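PDB 1XG8: hypothetical protein SA0798, which is of unknown function but belongs to the DUF1462 family and has a thioredoxin-like fold. Local coordinates for residues A[13-18]-A[53-58]; A[26-31]-A[78-83]. One frame throughout, in Å; residues are numbered along the deposited sequence.

Contact 1 of 2, residues A[13-18]-A[53-58]; sequences YGADVI and IDITKD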
loop_
_atom_site.group_PDB
_atom_site.type_symbol
_atom_site.label_atom_id
_atom_site.label_comp_id
_atom_site.label_asym_id
_atom_site.label_seq_id
_atom_site.Cartn_x
_atom_site.Cartn_y
_atom_site.Cartn_z
ATOM N N TYR A 13 -1.116 -4.967 -2.217
ATOM C CA TYR A 13 -1.788 -5.995 -3.002
ATOM C C TYR A 13 -0.960 -6.076 -4.279
ATOM O O TYR A 13 -0.595 -5.049 -4.851
ATOM C CB TYR A 13 -3.223 -5.574 -3.342
ATOM C CG TYR A 13 -4.115 -5.428 -2.138
ATOM C CD1 TYR A 13 -4.825 -6.515 -1.636
ATOM C CD2 TYR A 13 -4.223 -4.212 -1.478
ATOM C CE1 TYR A 13 -5.624 -6.394 -0.501
ATOM C CE2 TYR A 13 -5.011 -4.078 -0.346
ATOM C CZ TYR A 13 -5.711 -5.170 0.139
ATOM O OH TYR A 13 -6.498 -5.029 1.261
ATOM N N GLY A 14 -0.641 -7.285 -4.713
ATOM C CA GLY A 14 0.128 -7.420 -5.930
ATOM C C GLY A 14 0.297 -8.867 -6.320
ATOM O O GLY A 14 -0.508 -9.721 -5.960
ATOM N N ALA A 15 1.351 -9.145 -7.069
ATOM C CA ALA A 15 1.623 -10.501 -7.499
ATOM C C ALA A 15 3.114 -10.637 -7.768
ATOM O O ALA A 15 3.827 -9.642 -7.892
ATOM C CB ALA A 15 0.819 -10.815 -8.743
ATOM N N ASP A 16 3.586 -11.872 -7.861
ATOM C CA ASP A 16 4.993 -12.116 -8.107
ATOM C C ASP A 16 5.348 -11.898 -9.577
ATOM O O ASP A 16 6.452 -12.218 -10.015
ATOM C CB ASP A 16 5.350 -13.538 -7.671
ATOM C CG ASP A 16 6.842 -13.732 -7.494
ATOM O OD1 ASP A 16 7.500 -12.823 -6.941
ATOM O OD2 ASP A 16 7.354 -14.795 -7.896
ATOM N N VAL A 17 4.401 -11.354 -10.336
ATOM C CA VAL A 17 4.600 -11.074 -11.758
ATOM C C VAL A 17 4.192 -9.627 -11.983
ATOM O O VAL A 17 3.443 -9.079 -11.185
ATOM C CB VAL A 17 3.745 -12.000 -12.641
ATOM C CG1 VAL A 17 4.290 -13.418 -12.577
ATOM C CG2 VAL A 17 2.302 -11.967 -12.179
ATOM N N ILE A 18 4.660 -9.008 -13.063
ATOM C CA ILE A 18 4.342 -7.603 -13.294
ATOM C C ILE A 18 2.967 -7.313 -13.893
ATOM O O ILE A 18 2.397 -8.130 -14.611
ATOM C CB ILE A 18 5.434 -6.905 -14.182
ATOM C CG1 ILE A 18 6.846 -7.152 -13.619
ATOM C CG2 ILE A 18 5.205 -5.375 -14.195
ATOM C CD1 ILE A 18 7.396 -8.555 -13.834
ATOM N N ILE A 53 -0.350 -9.205 -0.008
ATOM C CA ILE A 53 -1.390 -10.068 -0.528
ATOM C C ILE A 53 -1.228 -10.309 -2.024
ATOM O O ILE A 53 -1.385 -9.402 -2.846
ATOM C CB ILE A 53 -2.779 -9.470 -0.233
ATOM C CG1 ILE A 53 -3.040 -9.541 1.271
ATOM C CG2 ILE A 53 -3.854 -10.202 -1.026
ATOM C CD1 ILE A 53 -4.306 -8.858 1.693
ATOM N N ASP A 54 -0.898 -11.548 -2.357
ATOM C CA ASP A 54 -0.721 -11.973 -3.738
ATOM C C ASP A 54 -2.131 -12.223 -4.277
ATOM O O ASP A 54 -2.796 -13.164 -3.848
ATOM C CB ASP A 54 0.094 -13.262 -3.749
ATOM C CG ASP A 54 0.521 -13.672 -5.134
ATOM O OD1 ASP A 54 -0.341 -13.676 -6.035
ATOM O OD2 ASP A 54 1.716 -14.002 -5.315
ATOM N N ILE A 55 -2.593 -11.386 -5.201
ATOM C CA ILE A 55 -3.937 -11.540 -5.754
ATOM C C ILE A 55 -4.130 -12.864 -6.499
ATOM O O ILE A 55 -5.181 -13.126 -7.090
ATOM C CB ILE A 55 -4.299 -10.350 -6.686
ATOM C CG1 ILE A 55 -3.397 -10.326 -7.908
ATOM C CG2 ILE A 55 -4.120 -9.036 -5.937
ATOM C CD1 ILE A 55 -3.663 -9.136 -8.809
ATOM N N THR A 56 -3.102 -13.703 -6.451
ATOM C CA THR A 56 -3.125 -15.014 -7.091
ATOM C C THR A 56 -3.411 -16.083 -6.039
ATOM O O THR A 56 -4.489 -16.674 -6.014
ATOM C CB THR A 56 -1.763 -15.334 -7.752
ATOM O OG1 THR A 56 -1.622 -14.574 -8.956
ATOM C CG2 THR A 56 -1.647 -16.813 -8.060
ATOM N N LYS A 57 -2.426 -16.307 -5.171
ATOM C CA LYS A 57 -2.487 -17.300 -4.101
ATOM C C LYS A 57 -3.871 -17.579 -3.510
ATOM O O LYS A 57 -4.296 -18.738 -3.429
ATOM C CB LYS A 57 -1.495 -16.910 -3.002
ATOM C CG LYS A 57 -0.057 -16.931 -3.515
ATOM C CD LYS A 57 0.967 -16.459 -2.494
ATOM C CE LYS A 57 2.365 -16.442 -3.126
ATOM N NZ LYS A 57 3.440 -15.898 -2.235
ATOM N N ASP A 58 -4.575 -16.533 -3.098
ATOM C CA ASP A 58 -5.915 -16.701 -2.531
ATOM C C ASP A 58 -6.058 -17.907 -1.599
ATOM O O ASP A 58 -7.109 -18.101 -0.983
ATOM C CB ASP A 58 -6.922 -16.818 -3.665
ATOM C CG ASP A 58 -6.911 -15.609 -4.564
ATOM O OD1 ASP A 58 -7.476 -15.706 -5.675
ATOM O OD2 ASP A 58 -6.345 -14.565 -4.153
HETATM O O HOH W 1 2.151 -13.840 -7.909
#

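Contact 2 of 2, residues A[26-31]-A[78-83]; sequences PTSKDI and LFYPLI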
loop_
_atom_site.group_PDB
_atom_site.type_symbol
_atom_site.label_atom_id
_atom_site.label_comp_id
_atom_site.label_asym_id
_atom_site.label_seq_id
_atom_site.Cartn_x
_atom_site.Cartn_y
_atom_site.Cartn_z
ATOM N N PRO A 26 8.335 -0.509 -10.568
ATOM C CA PRO A 26 8.845 -1.427 -9.544
ATOM C C PRO A 26 7.826 -2.521 -9.231
ATOM O O PRO A 26 6.623 -2.270 -9.179
ATOM C CB PRO A 26 9.092 -0.507 -8.353
ATOM C CG PRO A 26 9.481 0.776 -9.008
ATOM C CD PRO A 26 8.469 0.893 -10.128
ATOM N N THR A 27 8.324 -3.731 -9.017
ATOM C CA THR A 27 7.486 -4.883 -8.718
ATOM C C THR A 27 6.740 -4.729 -7.383
ATOM O O THR A 27 7.024 -3.821 -6.610
ATOM C CB THR A 27 8.344 -6.156 -8.678
ATOM O OG1 THR A 27 7.557 -7.277 -9.091
ATOM C CG2 THR A 27 8.846 -6.415 -7.282
ATOM N N SER A 28 5.792 -5.624 -7.116
ATOM C CA SER A 28 5.024 -5.573 -5.874
ATOM C C SER A 28 5.904 -5.848 -4.666
ATOM O O SER A 28 5.806 -5.161 -3.654
ATOM C CB SER A 28 3.873 -6.580 -5.906
ATOM O OG SER A 28 2.885 -6.202 -6.848
ATOM N N LYS A 29 6.768 -6.852 -4.775
ATOM C CA LYS A 29 7.657 -7.201 -3.670
ATOM C C LYS A 29 8.718 -6.129 -3.425
ATOM O O LYS A 29 9.109 -5.897 -2.287
ATOM C CB LYS A 29 8.323 -8.554 -3.922
ATOM C CG LYS A 29 7.362 -9.744 -3.915
ATOM C CD LYS A 29 8.113 -11.050 -4.149
ATOM C CE LYS A 29 7.171 -12.237 -4.170
ATOM N NZ LYS A 29 7.906 -13.537 -4.294
ATOM N N ASP A 30 9.176 -5.471 -4.487
ATOM C CA ASP A 30 10.171 -4.409 -4.339
ATOM C C ASP A 30 9.572 -3.297 -3.477
ATOM O O ASP A 30 10.179 -2.859 -2.492
ATOM C CB ASP A 30 10.573 -3.815 -5.700
ATOM C CG ASP A 30 11.300 -4.811 -6.596
ATOM O OD1 ASP A 30 12.078 -5.638 -6.070
ATOM O OD2 ASP A 30 11.101 -4.756 -7.830
ATOM N N ILE A 31 8.382 -2.845 -3.876
ATOM C CA ILE A 31 7.639 -1.796 -3.182
ATOM C C ILE A 31 7.392 -2.190 -1.725
ATOM O O ILE A 31 7.571 -1.384 -0.806
ATOM C CB ILE A 31 6.278 -1.553 -3.879
ATOM C CG1 ILE A 31 6.510 -0.945 -5.269
ATOM C CG2 ILE A 31 5.377 -0.678 -3.006
ATOM C CD1 ILE A 31 7.209 0.420 -5.268
ATOM N N LEU A 78 -7.943 -0.667 -10.907
ATOM C CA LEU A 78 -6.724 -0.259 -10.229
ATOM C C LEU A 78 -5.595 -1.171 -10.690
ATOM O O LEU A 78 -5.841 -2.280 -11.161
ATOM C CB LEU A 78 -6.873 -0.375 -8.707
ATOM C CG LEU A 78 -7.923 0.477 -7.996
ATOM C CD1 LEU A 78 -7.708 0.341 -6.501
ATOM C CD2 LEU A 78 -7.807 1.936 -8.411
ATOM N N PHE A 79 -4.364 -0.692 -10.558
ATOM C CA PHE A 79 -3.184 -1.460 -10.935
ATOM C C PHE A 79 -2.532 -1.956 -9.659
ATOM O O PHE A 79 -2.981 -1.652 -8.553
ATOM C CB PHE A 79 -2.163 -0.583 -11.675
ATOM C CG PHE A 79 -2.712 0.116 -12.891
ATOM C CD1 PHE A 79 -2.010 1.172 -13.468
ATOM C CD2 PHE A 79 -3.924 -0.266 -13.457
ATOM C CE1 PHE A 79 -2.507 1.837 -14.590
ATOM C CE2 PHE A 79 -4.431 0.394 -14.577
ATOM C CZ PHE A 79 -3.721 1.445 -15.142
ATOM N N TYR A 80 -1.465 -2.728 -9.814
ATOM C CA TYR A 80 -0.725 -3.208 -8.660
ATOM C C TYR A 80 0.758 -3.099 -9.027
ATOM O O TYR A 80 1.120 -3.138 -10.204
ATOM C CB TYR A 80 -1.129 -4.645 -8.306
ATOM C CG TYR A 80 -0.723 -5.666 -9.334
ATOM C CD1 TYR A 80 0.578 -6.180 -9.364
ATOM C CD2 TYR A 80 -1.629 -6.105 -10.294
ATOM C CE1 TYR A 80 0.961 -7.102 -10.320
ATOM C CE2 TYR A 80 -1.253 -7.028 -11.259
ATOM C CZ TYR A 80 0.044 -7.521 -11.264
ATOM O OH TYR A 80 0.406 -8.431 -12.220
ATOM N N PRO A 81 1.636 -2.950 -8.024
ATOM C CA PRO A 81 1.307 -2.884 -6.593
ATOM C C PRO A 81 0.257 -1.854 -6.195
ATOM O O PRO A 81 0.200 -0.766 -6.753
ATOM C CB PRO A 81 2.658 -2.584 -5.943
ATOM C CG PRO A 81 3.373 -1.791 -7.009
ATOM C CD PRO A 81 3.052 -2.603 -8.246
ATOM N N LEU A 82 -0.585 -2.228 -5.237
ATOM C CA LEU A 82 -1.596 -1.325 -4.704
ATOM C C LEU A 82 -1.263 -1.193 -3.223
ATOM O O LEU A 82 -1.068 -2.196 -2.532
ATOM C CB LEU A 82 -3.007 -1.897 -4.870
ATOM C CG LEU A 82 -4.140 -1.134 -4.158
ATOM C CD1 LEU A 82 -4.399 0.204 -4.823
ATOM C CD2 LEU A 82 -5.406 -1.974 -4.196
ATOM N N ILE A 83 -1.168 0.042 -2.747
ATOM C CA ILE A 83 -0.863 0.288 -1.351
ATOM C C ILE A 83 -2.083 0.843 -0.636
ATOM O O ILE A 83 -2.756 1.734 -1.154
ATOM C CB ILE A 83 0.281 1.326 -1.186
ATOM C CG1 ILE A 83 1.544 0.840 -1.896
ATOM C CG2 ILE A 83 0.560 1.554 0.293
ATOM C CD1 ILE A 83 2.799 1.624 -1.564
#

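Contact 1 of 2, residues A[13-18]-A[53-58]
Tyr13 and Ile53 pair as parallel neighbours, and their side chains lie side by side, pointing the same way. Ile53 CD1 comes obliquely to the phenol ring, 3.6 Å from Tyr13 CE1. Ile53 CB and CG2 are each 3.9 Å from Tyr13 CD1. The phenol OH bonds Asp66 of helix 64-74, which covers this face of the sheet. Gly14 is gripped through both backbone polar atoms. Its N donates to Ile53 O at 2.9 Å. Its O accepts from Ile55 N at 2.8 Å. These two bonds continue the parallel strand pairing past Tyr13. Ile55 CG1 also packs against Gly14 O, at 3.5 Å. Ala15 CB, 4.3 Å from Ile55 CG1, makes a looser but still buried apolar contact. The solvent side begins at Asp16, which is exposed. A water lies between Asp16 N and Asp54 OD2, 2.6 Å from OD2, but its approach to Asp16 N is too short to be relied on. The Asp16 carboxylate turns to Lys29, with which it forms a salt bridge. Strands 8-14 and 48-54 are the two parallel strands of a beta-alpha-beta unit with helix 28-42 between them, as in thioredoxin-like folds.

Contact 2 of 2, residues A[26-31]-A[78-83]
Tyr80 is the first residue of 78-83 to touch the start of helix 28-42. Its ring meets Ser28 OG at the edge, near the ring plane, with OG 3.4 Å from Tyr80 CD1. Tyr80 CG sits between its backbone N and carbonyl carbon (chi1 67°), and this sets the ring beside Ser28. The ring's OH bonds Val17 O, which fixes its far end. Ser28 OG also has a weak hydrogen bond from Ala15 N. Pro81 follows through a cis peptide bond and takes the largest share of the contact. A cis-proline just before a strand, facing the start of the first helix, is a hallmark of the thioredoxin fold. Pro81 CB packs 3.7 Å from Ser28 OG. Pro81 CG lies 3.7 Å from Ile31 CG1, and the two side chains cross at about a right angle. Pro81 CD lies 3.7 Å from Pro26 O, in the loop before the helix. Leu82 points away from the helix, to the other face of the sheet, where it packs on Phe69 and Ile73 of helix 64-74. Ile83 comes back to the near side. Its CD1 reaches Ile31 CG2 at 3.7 Å, again with the side chains crossed.

How the contacts relate
Contact 1 joins the C-terminal ends of strand 8-14 and the outermost strand 48-54. Contact 2 sets the first helix against the cis-proline and the strand after it. Both are partly buried, but the centre of contact 2 is about 8 Å from the centre of the chain, that of contact 1 about 13 Å. Contact 1 depends on backbone hydrogen bonds and runs out to the exposed Asp16. Contact 2 is mainly apolar side-chain packing. They meet directly. Tyr13 N probably bonds Leu82 O, since strands 8-14 and 82-85 are antiparallel neighbours. A salt bridge joins the exposed sides of the two contacts. Gly14 CA packs 3.2 Å from Ser28 OG.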